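Local coordinates for protein alpha-toxin (Clostridium novyi, PDB 2VK9) that is a clostridial toxin of the large TcdA/TcdB kind, modelled here as its catalytic domain, which belongs to the GT-A glycosyltransferase families, at residues M305-E316 with Y328-V336; F315-L324 with V348-I357. All coordinates share one frame; numbering follows the deposited sequence.

Both contacts use helix 307-321, and they share Phe315 and Glu316. Contact 1 packs the N-terminal two-thirds of that helix against the loop 328-336. Contact 2 joins its C-terminal end to the end of helix 338-349 and the turn after it. Their centres lie about 14 Å apart, and along the chain their segments alternate. Asn320 of contact 2 ties them together: its ND2 stands 2.9 Å from Tyr328 O of contact 1, a probable hydrogen bond. The OH of Tyr330 also packs on Asn320 CB, at 3.4 Å. The centres of contacts 1 and 2 lie about 27 Å and 31 Å from the centre of the chain, on the same side of it.

Contact 1: residues M305-E316 with Y328-V336; sequences MDSNYWEAAIFE and YPYKYMEQV
Met305, just ahead of helix 307-321, brings its sulfur to Gln335, with SD 3.5 Å from OE1. In the first turn of the helix, the Tyr309 ring lies beside the Tyr332 ring. The planes are nearly parallel, 18° apart, but the rings are slid so far that they barely overlap. They touch along one side, Tyr309 CD1 to Tyr332 CE2 at 3.5 Å. Phe521, in helix 518-523, meets both rings edge-to-face. Trp310 starts off away from the loop, but its six-membered ring swings back and takes Val336 CG2 at its edge. Ala312 sets its methyl 4.0 Å from Tyr332 CD1. The small Ala313 lets the loop come near, its CA 5.1 Å from that of Met333. Phe315 turns a ring edge toward the face of Tyr328, in an offset edge-to-face pair with planes at 75°. Its CG is anti to the backbone N (chi1 179°), which turns the ring to the Tyr328 side.

Glu316 reaches into the bend of the loop with an extended chain. Its OE2 accepts from Tyr332 N at 2.9 Å through the syn lone pair, and OE1 takes a weak second bond from the same N-H. The carboxylate stands steeply to the Tyr328 ring, whose CE1 lies 3.7 Å from Glu316 CG. Tyr330, the centre of an inverse gamma turn, lays its ring alongside CB and the backbone carbonyl of Glu316. Beyond the two segments, OE2 also bonds His518 NE2, and Tyr328 OH bonds His518 N. A buried carboxylate thus has both a backbone N-H and a histidine as partners, which would probably favour its charged form and hold the loop bend to the helix.

Contact 2: residues F315-L324 with V348-I357; sequences FEAIANEKKL and VRNHDINDLI
Lys322 and Val348 lie antiparallel, with Lys322 CG 3.8 Å from Val348 CG1. The lysine chain bends at chi2 (-67°), then runs extended to the turn after helix 338-349, where NZ gives a hydrogen bond to His351 O at 2.7 Å, nearly along the C=O axis. Ile353 CD1 flanks the chain, 3.7 Å from Lys322 CB. Val348 spreads its two methyls over the helix: CG1 meets Glu321 CB, and CG2 lies 3.9 Å from Ala317 CB. Ile318 runs antiparallel to Leu356 and Ile357, its CD1 against Leu356 CD2 and its CG2 against Ile357 CD1. Ile357 CD1 also touches the edge of the Phe315 ring. Beside this apolar patch, Glu321 OE1 forms a salt bridge with Arg349 NH1 at 2.9 Å, in the guanidinium plane, with the carboxylate turned 80° to it.

Helix 307-321 ends here in a Schellman motif. Lys323 has positive phi, and the chain turns so that Leu324 CD2 packs on Ile353 CD1 at 3.7 Å. Asp352 is the N-cap of the short, weakly bonded helix of about 353-356, and its OD1 accepts from Asn354 N. Further out, helix 111-123 backs the apolar end, with Met119 and Met122 against Leu324 and Phe123 against Ile357.

Contact 1: residues M305-E316 with Y328-V336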
loop_
_atom_site.group_PDB
_atom_site.type_symbol
_atom_site.label_atom_id
_atom_site.label_comp_id
_atom_site.label_asym_id
_atom_site.label_seq_id
_atom_site.Cartn_x
_atom_site.Cartn_y
_atom_site.Cartn_z
ATOM N N MET A 305 -24.292 -7.165 -17.359
ATOM C CA MET A 305 -23.332 -7.475 -16.277
ATOM C C MET A 305 -22.068 -6.629 -16.241
ATOM O O MET A 305 -21.499 -6.310 -17.285
ATOM C CB MET A 305 -22.886 -8.937 -16.378
ATOM C CG MET A 305 -23.731 -9.934 -15.628
ATOM S SD MET A 305 -23.663 -9.658 -13.856
ATOM C CE MET A 305 -23.573 -11.343 -13.274
ATOM N N ASP A 306 -21.630 -6.284 -15.031
ATOM C CA ASP A 306 -20.293 -5.735 -14.815
ATOM C C ASP A 306 -19.329 -6.910 -14.619
ATOM O O ASP A 306 -19.549 -7.757 -13.744
ATOM C CB ASP A 306 -20.293 -4.799 -13.597
ATOM C CG ASP A 306 -18.911 -4.221 -13.277
ATOM O OD1 ASP A 306 -17.966 -4.365 -14.089
ATOM O OD2 ASP A 306 -18.771 -3.607 -12.194
ATOM N N SER A 307 -18.275 -6.960 -15.441
ATOM C CA SER A 307 -17.292 -8.067 -15.437
ATOM C C SER A 307 -16.879 -8.507 -14.033
ATOM O O SER A 307 -16.786 -9.708 -13.752
ATOM C CB SER A 307 -16.041 -7.694 -16.235
ATOM O OG SER A 307 -16.365 -7.354 -17.567
ATOM N N ASN A 308 -16.628 -7.525 -13.168
ATOM C CA ASN A 308 -16.299 -7.776 -11.775
ATOM C C ASN A 308 -17.398 -8.556 -11.061
ATOM O O ASN A 308 -17.123 -9.602 -10.466
ATOM C CB ASN A 308 -16.016 -6.466 -11.043
ATOM C CG ASN A 308 -14.814 -5.722 -11.605
ATOM O OD1 ASN A 308 -13.839 -6.325 -12.052
ATOM N ND2 ASN A 308 -14.882 -4.396 -11.575
ATOM N N TYR A 309 -18.638 -8.070 -11.142
ATOM C CA TYR A 309 -19.772 -8.720 -10.473
ATOM C C TYR A 309 -20.063 -10.111 -11.024
ATOM O O TYR A 309 -20.498 -10.991 -10.293
ATOM C CB TYR A 309 -21.030 -7.846 -10.524
ATOM C CG TYR A 309 -20.884 -6.481 -9.880
ATOM C CD1 TYR A 309 -20.021 -6.280 -8.798
ATOM C CD2 TYR A 309 -21.626 -5.392 -10.336
ATOM C CE1 TYR A 309 -19.883 -5.028 -8.207
ATOM C CE2 TYR A 309 -21.500 -4.130 -9.746
ATOM C CZ TYR A 309 -20.627 -3.964 -8.682
ATOM O OH TYR A 309 -20.491 -2.734 -8.092
ATOM N N TRP A 310 -19.811 -10.303 -12.314
ATOM C CA TRP A 310 -19.918 -11.620 -12.943
ATOM C C TRP A 310 -18.956 -12.613 -12.272
ATOM O O TRP A 310 -19.358 -13.713 -11.871
ATOM C CB TRP A 310 -19.683 -11.498 -14.465
ATOM C CG TRP A 310 -19.476 -12.790 -15.204
ATOM C CD1 TRP A 310 -18.338 -13.187 -15.844
ATOM C CD2 TRP A 310 -20.428 -13.854 -15.382
ATOM N NE1 TRP A 310 -18.516 -14.434 -16.408
ATOM C CE2 TRP A 310 -19.787 -14.867 -16.134
ATOM C CE3 TRP A 310 -21.753 -14.051 -14.975
ATOM C CZ2 TRP A 310 -20.424 -16.056 -16.488
ATOM C CZ3 TRP A 310 -22.388 -15.236 -15.328
ATOM C CH2 TRP A 310 -21.720 -16.223 -16.081
ATOM N N GLU A 311 -17.696 -12.202 -12.124
ATOM C CA GLU A 311 -16.674 -13.050 -11.521
ATOM C C GLU A 311 -16.922 -13.247 -10.035
ATOM O O GLU A 311 -16.712 -14.345 -9.508
ATOM C CB GLU A 311 -15.283 -12.490 -11.777
ATOM C CG GLU A 311 -14.906 -12.479 -13.252
ATOM C CD GLU A 311 -13.683 -11.624 -13.560
ATOM O OE1 GLU A 311 -13.381 -10.681 -12.795
ATOM O OE2 GLU A 311 -13.027 -11.894 -14.587
ATOM N N ALA A 312 -17.387 -12.196 -9.361
ATOM C CA ALA A 312 -17.833 -12.328 -7.977
ATOM C C ALA A 312 -18.868 -13.445 -7.865
ATOM O O ALA A 312 -18.767 -14.311 -6.996
ATOM C CB ALA A 312 -18.399 -11.020 -7.468
ATOM N N ALA A 313 -19.837 -13.428 -8.776
ATOM C CA ALA A 313 -20.922 -14.414 -8.819
ATOM C C ALA A 313 -20.448 -15.852 -9.043
ATOM O O ALA A 313 -20.950 -16.773 -8.396
ATOM C CB ALA A 313 -21.929 -14.018 -9.878
ATOM N N ILE A 314 -19.493 -16.033 -9.959
ATOM C CA ILE A 314 -18.828 -17.327 -10.164
ATOM C C ILE A 314 -18.375 -17.887 -8.817
ATOM O O ILE A 314 -18.684 -19.029 -8.479
ATOM C CB ILE A 314 -17.569 -17.224 -11.098
ATOM C CG1 ILE A 314 -17.899 -16.576 -12.456
ATOM C CG2 ILE A 314 -16.874 -18.588 -11.263
ATOM C CD1 ILE A 314 -18.615 -17.473 -13.455
ATOM N N PHE A 315 -17.653 -17.078 -8.041
ATOM C CA PHE A 315 -17.120 -17.560 -6.770
ATOM C C PHE A 315 -18.178 -17.878 -5.717
ATOM O O PHE A 315 -18.011 -18.840 -4.957
ATOM C CB PHE A 315 -16.072 -16.629 -6.179
ATOM C CG PHE A 315 -15.549 -17.111 -4.870
ATOM C CD1 PHE A 315 -14.796 -18.275 -4.802
ATOM C CD2 PHE A 315 -15.857 -16.440 -3.697
ATOM C CE1 PHE A 315 -14.337 -18.748 -3.590
ATOM C CE2 PHE A 315 -15.402 -16.912 -2.474
ATOM C CZ PHE A 315 -14.639 -18.066 -2.422
ATOM N N GLU A 316 -19.245 -17.081 -5.663
ATOM C CA GLU A 316 -20.381 -17.378 -4.780
ATOM C C GLU A 316 -20.913 -18.797 -5.019
ATOM O O GLU A 316 -21.320 -19.491 -4.079
ATOM C CB GLU A 316 -21.508 -16.370 -4.981
ATOM C CG GLU A 316 -21.112 -14.931 -4.723
ATOM C CD GLU A 316 -22.227 -13.944 -5.014
ATOM O OE1 GLU A 316 -23.174 -14.278 -5.760
ATOM O OE2 GLU A 316 -22.150 -12.815 -4.497
ATOM N N TYR A 328 -21.608 -16.644 2.957
ATOM C CA TYR A 328 -21.293 -15.984 1.702
ATOM C C TYR A 328 -22.495 -16.073 0.771
ATOM O O TYR A 328 -22.555 -16.959 -0.088
ATOM C CB TYR A 328 -20.043 -16.604 1.081
ATOM C CG TYR A 328 -19.246 -15.661 0.212
ATOM C CD1 TYR A 328 -19.347 -15.714 -1.176
ATOM C CD2 TYR A 328 -18.386 -14.721 0.773
ATOM C CE1 TYR A 328 -18.614 -14.857 -1.984
ATOM C CE2 TYR A 328 -17.652 -13.857 -0.024
ATOM C CZ TYR A 328 -17.770 -13.934 -1.402
ATOM O OH TYR A 328 -17.050 -13.092 -2.208
ATOM N N PRO A 329 -23.474 -15.162 0.962
ATOM C CA PRO A 329 -24.729 -15.130 0.192
ATOM C C PRO A 329 -24.541 -14.870 -1.309
ATOM O O PRO A 329 -23.507 -14.336 -1.718
ATOM C CB PRO A 329 -25.509 -13.981 0.840
ATOM C CG PRO A 329 -24.495 -13.158 1.531
ATOM C CD PRO A 329 -23.434 -14.093 1.978
ATOM N N TYR A 330 -25.533 -15.252 -2.115
ATOM C CA TYR A 330 -25.522 -14.984 -3.560
ATOM C C TYR A 330 -25.868 -13.524 -3.867
ATOM O O TYR A 330 -26.817 -13.249 -4.598
ATOM C CB TYR A 330 -26.510 -15.898 -4.280
ATOM C CG TYR A 330 -26.021 -17.302 -4.520
ATOM C CD1 TYR A 330 -26.432 -18.349 -3.706
ATOM C CD2 TYR A 330 -25.161 -17.589 -5.580
ATOM C CE1 TYR A 330 -25.991 -19.650 -3.937
ATOM C CE2 TYR A 330 -24.713 -18.882 -5.820
ATOM C CZ TYR A 330 -25.129 -19.908 -4.995
ATOM O OH TYR A 330 -24.684 -21.189 -5.225
ATOM N N LYS A 331 -25.099 -12.595 -3.309
ATOM C CA LYS A 331 -25.359 -11.165 -3.473
ATOM C C LYS A 331 -25.221 -10.691 -4.934
ATOM O O LYS A 331 -25.941 -9.796 -5.375
ATOM C CB LYS A 331 -24.473 -10.338 -2.517
ATOM C CG LYS A 331 -24.358 -8.855 -2.866
ATOM C CD LYS A 331 -23.975 -7.984 -1.680
ATOM C CE LYS A 331 -23.847 -6.513 -2.118
ATOM N NZ LYS A 331 -23.874 -5.536 -0.982
ATOM N N TYR A 332 -24.314 -11.299 -5.689
ATOM C CA TYR A 332 -24.070 -10.846 -7.049
ATOM C C TYR A 332 -24.619 -11.815 -8.087
ATOM O O TYR A 332 -24.485 -11.584 -9.288
ATOM C CB TYR A 332 -22.579 -10.548 -7.268
ATOM C CG TYR A 332 -22.075 -9.418 -6.391
ATOM C CD1 TYR A 332 -21.424 -9.679 -5.188
ATOM C CD2 TYR A 332 -22.274 -8.088 -6.754
ATOM C CE1 TYR A 332 -20.981 -8.648 -4.380
ATOM C CE2 TYR A 332 -21.826 -7.051 -5.948
ATOM C CZ TYR A 332 -21.186 -7.340 -4.770
ATOM O OH TYR A 332 -20.741 -6.321 -3.974
ATOM N N MET A 333 -25.248 -12.889 -7.619
ATOM C CA MET A 333 -25.934 -13.818 -8.510
ATOM C C MET A 333 -27.440 -13.521 -8.599
ATOM O O MET A 333 -28.172 -14.209 -9.323
ATOM C CB MET A 333 -25.690 -15.262 -8.080
ATOM C CG MET A 333 -26.135 -16.293 -9.094
ATOM S SD MET A 333 -24.787 -17.148 -9.926
ATOM C CE MET A 333 -24.195 -15.943 -11.088
ATOM N N GLU A 334 -27.899 -12.508 -7.858
ATOM C CA GLU A 334 -29.267 -11.998 -8.011
ATOM C C GLU A 334 -29.476 -11.491 -9.430
ATOM O O GLU A 334 -30.464 -11.842 -10.070
ATOM C CB GLU A 334 -29.555 -10.858 -7.036
ATOM C CG GLU A 334 -30.411 -11.216 -5.826
ATOM C CD GLU A 334 -30.528 -10.044 -4.847
ATOM O OE1 GLU A 334 -30.995 -8.953 -5.258
ATOM O OE2 GLU A 334 -30.137 -10.205 -3.665
ATOM N N GLN A 335 -28.528 -10.678 -9.906
ATOM C CA GLN A 335 -28.550 -10.089 -11.250
ATOM C C GLN A 335 -28.616 -11.111 -12.379
ATOM O O GLN A 335 -29.185 -10.832 -13.432
ATOM C CB GLN A 335 -27.312 -9.233 -11.473
ATOM C CG GLN A 335 -27.261 -7.939 -10.688
ATOM C CD GLN A 335 -25.999 -7.151 -11.000
ATOM O OE1 GLN A 335 -25.472 -7.217 -12.119
ATOM N NE2 GLN A 335 -25.503 -6.404 -10.013
ATOM N N VAL A 336 -28.013 -12.277 -12.169
ATOM C CA VAL A 336 -28.026 -13.344 -13.169
ATOM C C VAL A 336 -29.377 -14.057 -13.206
ATOM O O VAL A 336 -29.904 -14.432 -12.158
ATOM C CB VAL A 336 -26.885 -14.359 -12.916
ATOM C CG1 VAL A 336 -27.162 -15.701 -13.586
ATOM C CG2 VAL A 336 -25.575 -13.796 -13.405
#

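Contact 2: residues F315-L324 with V348-I357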
loop_
_atom_site.group_PDB
_atom_site.type_symbol
_atom_site.label_atom_id
_atom_site.label_comp_id
_atom_site.label_asym_id
_atom_site.label_seq_id
_atom_site.Cartn_x
_atom_site.Cartn_y
_atom_site.Cartn_z
ATOM N N PHE A 315 -17.653 -17.078 -8.041
ATOM C CA PHE A 315 -17.120 -17.560 -6.770
ATOM C C PHE A 315 -18.178 -17.878 -5.717
ATOM O O PHE A 315 -18.011 -18.840 -4.957
ATOM C CB PHE A 315 -16.072 -16.629 -6.179
ATOM C CG PHE A 315 -15.549 -17.111 -4.870
ATOM C CD1 PHE A 315 -14.796 -18.275 -4.802
ATOM C CD2 PHE A 315 -15.857 -16.440 -3.697
ATOM C CE1 PHE A 315 -14.337 -18.748 -3.590
ATOM C CE2 PHE A 315 -15.402 -16.912 -2.474
ATOM C CZ PHE A 315 -14.639 -18.066 -2.422
ATOM N N GLU A 316 -19.245 -17.081 -5.663
ATOM C CA GLU A 316 -20.381 -17.378 -4.780
ATOM C C GLU A 316 -20.913 -18.797 -5.019
ATOM O O GLU A 316 -21.320 -19.491 -4.079
ATOM C CB GLU A 316 -21.508 -16.370 -4.981
ATOM C CG GLU A 316 -21.112 -14.931 -4.723
ATOM C CD GLU A 316 -22.227 -13.944 -5.014
ATOM O OE1 GLU A 316 -23.174 -14.278 -5.760
ATOM O OE2 GLU A 316 -22.150 -12.815 -4.497
ATOM N N ALA A 317 -20.888 -19.215 -6.283
ATOM C CA ALA A 317 -21.309 -20.550 -6.679
ATOM C C ALA A 317 -20.363 -21.603 -6.143
ATOM O O ALA A 317 -20.804 -22.605 -5.586
ATOM C CB ALA A 317 -21.395 -20.648 -8.185
ATOM N N ILE A 318 -19.064 -21.381 -6.312
ATOM C CA ILE A 318 -18.076 -22.295 -5.764
ATOM C C ILE A 318 -18.227 -22.339 -4.260
ATOM O O ILE A 318 -18.395 -23.414 -3.696
ATOM C CB ILE A 318 -16.634 -21.902 -6.130
ATOM C CG1 ILE A 318 -16.446 -21.950 -7.651
ATOM C CG2 ILE A 318 -15.650 -22.841 -5.433
ATOM C CD1 ILE A 318 -15.202 -21.274 -8.152
ATOM N N ALA A 319 -18.195 -21.167 -3.623
ATOM C CA ALA A 319 -18.250 -21.076 -2.162
ATOM C C ALA A 319 -19.411 -21.888 -1.627
ATOM O O ALA A 319 -19.238 -22.687 -0.707
ATOM C CB ALA A 319 -18.345 -19.630 -1.703
ATOM N N ASN A 320 -20.579 -21.703 -2.244
ATOM C CA ASN A 320 -21.819 -22.345 -1.797
ATOM C C ASN A 320 -21.956 -23.832 -2.131
ATOM O O ASN A 320 -22.112 -24.653 -1.226
ATOM C CB ASN A 320 -23.031 -21.556 -2.289
ATOM C CG ASN A 320 -23.293 -20.323 -1.449
ATOM O OD1 ASN A 320 -23.785 -20.429 -0.329
ATOM N ND2 ASN A 320 -22.958 -19.147 -1.978
ATOM N N GLU A 321 -21.897 -24.183 -3.411
ATOM C CA GLU A 321 -22.021 -25.587 -3.801
ATOM C C GLU A 321 -20.962 -26.476 -3.166
ATOM O O GLU A 321 -21.264 -27.580 -2.715
ATOM C CB GLU A 321 -21.996 -25.743 -5.328
ATOM C CG GLU A 321 -23.286 -25.284 -6.023
ATOM C CD GLU A 321 -24.539 -25.925 -5.430
ATOM O OE1 GLU A 321 -24.712 -27.156 -5.608
ATOM O OE2 GLU A 321 -25.339 -25.198 -4.784
ATOM N N LYS A 322 -19.728 -25.977 -3.123
ATOM C CA LYS A 322 -18.595 -26.716 -2.574
ATOM C C LYS A 322 -18.463 -26.525 -1.067
ATOM O O LYS A 322 -17.529 -27.050 -0.445
ATOM C CB LYS A 322 -17.306 -26.325 -3.293
ATOM C CG LYS A 322 -17.266 -26.765 -4.748
ATOM C CD LYS A 322 -17.216 -28.281 -4.873
ATOM C CE LYS A 322 -17.148 -28.700 -6.326
ATOM N NZ LYS A 322 -16.759 -30.124 -6.482
ATOM N N LYS A 323 -19.417 -25.783 -0.498
ATOM C CA LYS A 323 -19.530 -25.555 0.945
ATOM C C LYS A 323 -18.203 -25.113 1.572
ATOM O O LYS A 323 -17.672 -25.759 2.464
ATOM C CB LYS A 323 -20.146 -26.778 1.650
ATOM C CG LYS A 323 -21.651 -26.985 1.348
ATOM C CD LYS A 323 -22.262 -28.179 2.120
ATOM C CE LYS A 323 -21.895 -29.534 1.490
ATOM N NZ LYS A 323 -22.356 -30.692 2.300
ATOM N N LEU A 324 -17.689 -23.992 1.084
ATOM C CA LEU A 324 -16.412 -23.450 1.523
ATOM C C LEU A 324 -16.538 -22.379 2.611
ATOM O O LEU A 324 -15.564 -22.048 3.271
ATOM C CB LEU A 324 -15.658 -22.872 0.325
ATOM C CG LEU A 324 -15.213 -23.864 -0.740
ATOM C CD1 LEU A 324 -14.327 -23.170 -1.737
ATOM C CD2 LEU A 324 -14.484 -25.031 -0.097
ATOM N N VAL A 348 -19.976 -26.144 -11.480
ATOM C CA VAL A 348 -19.275 -26.247 -10.210
ATOM C C VAL A 348 -19.322 -27.675 -9.665
ATOM O O VAL A 348 -18.284 -28.239 -9.328
ATOM C CB VAL A 348 -19.838 -25.240 -9.173
ATOM C CG1 VAL A 348 -19.269 -25.501 -7.782
ATOM C CG2 VAL A 348 -19.537 -23.811 -9.605
ATOM N N ARG A 349 -20.511 -28.271 -9.601
ATOM C CA ARG A 349 -20.647 -29.588 -8.968
ATOM C C ARG A 349 -20.014 -30.740 -9.759
ATOM O O ARG A 349 -19.750 -31.805 -9.197
ATOM C CB ARG A 349 -22.096 -29.895 -8.541
ATOM C CG ARG A 349 -23.120 -29.978 -9.657
ATOM C CD ARG A 349 -24.461 -30.546 -9.154
ATOM N NE ARG A 349 -25.595 -29.829 -9.742
ATOM C CZ ARG A 349 -26.197 -28.790 -9.171
ATOM N NH1 ARG A 349 -25.798 -28.350 -7.985
ATOM N NH2 ARG A 349 -27.205 -28.189 -9.780
ATOM N N ASN A 350 -19.744 -30.515 -11.042
ATOM C CA ASN A 350 -19.101 -31.531 -11.885
ATOM C C ASN A 350 -17.582 -31.374 -12.029
ATOM O O ASN A 350 -16.933 -32.161 -12.720
ATOM C CB ASN A 350 -19.777 -31.589 -13.261
ATOM C CG ASN A 350 -21.163 -32.213 -13.201
ATOM O OD1 ASN A 350 -22.133 -31.652 -13.721
ATOM N ND2 ASN A 350 -21.265 -33.378 -12.556
ATOM N N HIS A 351 -17.026 -30.362 -11.367
ATOM C CA HIS A 351 -15.581 -30.157 -11.320
ATOM C C HIS A 351 -15.033 -30.385 -9.920
ATOM O O HIS A 351 -15.720 -30.129 -8.937
ATOM C CB HIS A 351 -15.226 -28.755 -11.812
ATOM C CG HIS A 351 -15.199 -28.630 -13.305
ATOM N ND1 HIS A 351 -14.049 -28.333 -14.008
ATOM C CD2 HIS A 351 -16.177 -28.779 -14.231
ATOM C CE1 HIS A 351 -14.322 -28.296 -15.300
ATOM N NE2 HIS A 351 -15.605 -28.565 -15.463
ATOM N N ASP A 352 -13.801 -30.884 -9.841
ATOM C CA ASP A 352 -13.120 -31.102 -8.564
ATOM C C ASP A 352 -12.822 -29.768 -7.874
ATOM O O ASP A 352 -12.646 -28.741 -8.539
ATOM C CB ASP A 352 -11.826 -31.906 -8.764
ATOM C CG ASP A 352 -11.264 -32.466 -7.451
ATOM O OD1 ASP A 352 -10.544 -31.738 -6.724
ATOM O OD2 ASP A 352 -11.543 -33.649 -7.146
ATOM N N ILE A 353 -12.769 -29.796 -6.544
ATOM C CA ILE A 353 -12.536 -28.600 -5.730
ATOM C C ILE A 353 -11.154 -27.963 -5.938
ATOM O O ILE A 353 -11.022 -26.740 -5.927
ATOM C CB ILE A 353 -12.796 -28.893 -4.235
ATOM C CG1 ILE A 353 -13.217 -27.621 -3.500
ATOM C CG2 ILE A 353 -11.600 -29.600 -3.572
ATOM C CD1 ILE A 353 -14.126 -27.919 -2.301
ATOM N N ASN A 354 -10.139 -28.804 -6.132
ATOM C CA ASN A 354 -8.762 -28.351 -6.320
ATOM C C ASN A 354 -8.501 -27.962 -7.766
ATOM O O ASN A 354 -7.433 -27.469 -8.124
ATOM C CB ASN A 354 -7.786 -29.427 -5.852
ATOM C CG ASN A 354 -7.923 -29.722 -4.372
ATOM O OD1 ASN A 354 -7.820 -28.822 -3.533
ATOM N ND2 ASN A 354 -8.164 -30.987 -4.042
ATOM N N ASP A 355 -9.506 -28.185 -8.594
ATOM C CA ASP A 355 -9.472 -27.767 -9.967
ATOM C C ASP A 355 -10.018 -26.333 -10.046
ATOM O O ASP A 355 -9.692 -25.577 -10.967
ATOM C CB ASP A 355 -10.315 -28.745 -10.781
ATOM C CG ASP A 355 -10.088 -28.627 -12.274
ATOM O OD1 ASP A 355 -9.399 -27.672 -12.715
ATOM O OD2 ASP A 355 -10.615 -29.498 -13.015
ATOM N N LEU A 356 -10.822 -25.959 -9.052
ATOM C CA LEU A 356 -11.506 -24.666 -9.034
ATOM C C LEU A 356 -10.732 -23.583 -8.299
ATOM O O LEU A 356 -10.627 -22.455 -8.779
ATOM C CB LEU A 356 -12.884 -24.821 -8.396
ATOM C CG LEU A 356 -13.934 -25.582 -9.201
ATOM C CD1 LEU A 356 -14.968 -26.185 -8.272
ATOM C CD2 LEU A 356 -14.581 -24.657 -10.209
ATOM N N ILE A 357 -10.212 -23.932 -7.124
ATOM C CA ILE A 357 -9.431 -23.012 -6.306
ATOM C C ILE A 357 -7.960 -23.382 -6.424
ATOM O O ILE A 357 -7.592 -24.544 -6.265
ATOM C CB ILE A 357 -9.850 -23.056 -4.807
ATOM C CG1 ILE A 357 -11.365 -22.882 -4.625
ATOM C CG2 ILE A 357 -9.077 -22.025 -3.991
ATOM C CD1 ILE A 357 -11.935 -21.586 -5.165
#